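Local coordinates for putative endoribonuclease (Klebsiella pneumoniae, PDB 3LYB) that probably acts as an endoribonuclease of the L-PSP family, a hydrolase whose natural substrate the structure alone does not show, at the interface of chains A and B. Residues are numbered along the deposited sequence; one frame, centred on the assembly and turned at random. Chains: chain A/B, Putative endoribonuclease.

The interface of chains A and B. Residues chain A 104-105, 107-109; chain B 62, 65, 109.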
# COMPACT_ATOMS: atom_id res chain seq x y z
N LEU A 104 -19.09 -2.85 1.71
CA LEU A 104 -20.20 -3.76 1.62
C LEU A 104 -20.44 -4.51 2.92
O LEU A 104 -21.54 -5.01 3.17
CB LEU A 104 -20.09 -4.69 0.42
CG LEU A 104 -20.67 -3.98 -0.82
CD1 LEU A 104 -20.64 -4.85 -2.04
CD2 LEU A 104 -22.06 -3.44 -0.62
N ASP A 105 -19.44 -4.56 3.79
CA ASP A 105 -19.66 -5.17 5.11
C ASP A 105 -20.76 -4.45 5.90
O ASP A 105 -21.25 -4.96 6.90
CB ASP A 105 -18.36 -5.30 5.90
CG ASP A 105 -17.35 -6.24 5.22
OD1 ASP A 105 -17.77 -7.05 4.36
OD2 ASP A 105 -16.15 -6.14 5.53
N PHE A 107 -23.60 -3.75 4.51
CA PHE A 107 -24.86 -4.18 3.91
C PHE A 107 -25.89 -4.78 4.91
O PHE A 107 -27.03 -4.33 4.93
CB PHE A 107 -24.66 -5.12 2.71
CG PHE A 107 -25.96 -5.54 2.09
CD1 PHE A 107 -26.65 -4.67 1.25
CD2 PHE A 107 -26.52 -6.79 2.40
CE1 PHE A 107 -27.87 -5.02 0.71
CE2 PHE A 107 -27.76 -7.17 1.86
CZ PHE A 107 -28.44 -6.28 1.01
N PRO A 108 -25.49 -5.77 5.75
CA PRO A 108 -26.48 -6.32 6.70
C PRO A 108 -27.15 -5.24 7.54
O PRO A 108 -28.37 -5.31 7.79
CB PRO A 108 -25.65 -7.24 7.58
CG PRO A 108 -24.51 -7.63 6.69
CD PRO A 108 -24.17 -6.39 5.94
N TYR A 109 -26.39 -4.23 7.93
CA TYR A 109 -26.97 -3.15 8.70
C TYR A 109 -27.97 -2.37 7.87
O TYR A 109 -29.13 -2.18 8.30
CB TYR A 109 -25.90 -2.22 9.24
CG TYR A 109 -25.03 -2.90 10.25
CD1 TYR A 109 -23.76 -3.39 9.90
CD2 TYR A 109 -25.47 -3.07 11.57
CE1 TYR A 109 -22.93 -4.01 10.85
CE2 TYR A 109 -24.65 -3.67 12.52
CZ TYR A 109 -23.39 -4.14 12.16
OH TYR A 109 -22.58 -4.75 13.09
N THR B 62 -27.01 -11.03 3.02
CA THR B 62 -26.80 -10.79 4.44
C THR B 62 -26.11 -11.98 5.11
O THR B 62 -25.10 -11.81 5.80
CB THR B 62 -28.13 -10.49 5.16
OG1 THR B 62 -28.78 -9.39 4.53
CG2 THR B 62 -27.90 -10.17 6.64
N LYS B 65 -22.40 -12.34 4.41
CA LYS B 65 -21.56 -11.44 5.22
C LYS B 65 -21.52 -11.77 6.74
O LYS B 65 -20.47 -11.65 7.37
CB LYS B 65 -22.02 -9.99 5.06
CG LYS B 65 -22.01 -9.48 3.66
CD LYS B 65 -20.62 -9.12 3.28
CE LYS B 65 -20.50 -8.92 1.83
NZ LYS B 65 -19.08 -8.84 1.53
N TYR B 109 -21.35 -8.64 15.97
CA TYR B 109 -21.76 -10.02 15.75
C TYR B 109 -21.30 -10.90 16.89
O TYR B 109 -22.09 -11.70 17.41
CB TYR B 109 -21.19 -10.55 14.44
CG TYR B 109 -21.73 -9.81 13.24
CD1 TYR B 109 -20.93 -8.87 12.55
CD2 TYR B 109 -23.05 -10.02 12.81
CE1 TYR B 109 -21.45 -8.18 11.46
CE2 TYR B 109 -23.56 -9.34 11.73
CZ TYR B 109 -22.76 -8.44 11.05
OH TYR B 109 -23.28 -7.80 9.97
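A:Pro108, in the first turn of helix 107-117, is approached at CB and CG from both faces of its ring. On one face the phenol of B:Tyr109 crosses at about a right angle and sets its hydroxyl OH 3.4 Å from CB of A:Pro108, almost as near to CG. On the opposite face, the methyl CG2 of B:Thr62 lies 3.8 Å from CB of A:Pro108, and CB of B:Lys65 meets CG at a like distance. B:Thr62 uses both of its branches: CG2, anti to its backbone N, goes to the proline, while the hydroxyl OG1 sits outside CE2 of A:Phe107, 3.6 Å away and tilted above the ring plane.

The two copies of Tyr109 reach toward each other tip to tip, their rings turned about 50° apart. OH of A:Tyr109 comes within 4.0 Å of CE1 of B:Tyr109, and OH of B:Tyr109 lies similarly near CE1 of A:Tyr109; each hydroxyl lies over the face of the other ring, above CE1, and the two do not pair.

Beyond A:Pro108, away from the tyrosine pair, charge enters. The B:Lys65 chain leaves helix 60-85, bends at its second torsion (chi2 -80°) and then runs extended past A:Asp105, crossing that side chain at about a right angle. NZ of B:Lys65 makes a long salt bridge with the carboxylate OD1 of A:Asp105, 3.6 Å, and the methylene CD is about equally near that oxygen.

This mixed patch joins 3-10 helix 104-106 and the start of helix 107-117 in one copy to helices 60-85 and 107-117 of the other. The Tyr109 pair meets across the two-fold; the other contacts recur with the chains exchanged. It may help hold subunits together in the deposited twelve-chain assembly, although the structure alone does not show that this pairing persists in solution.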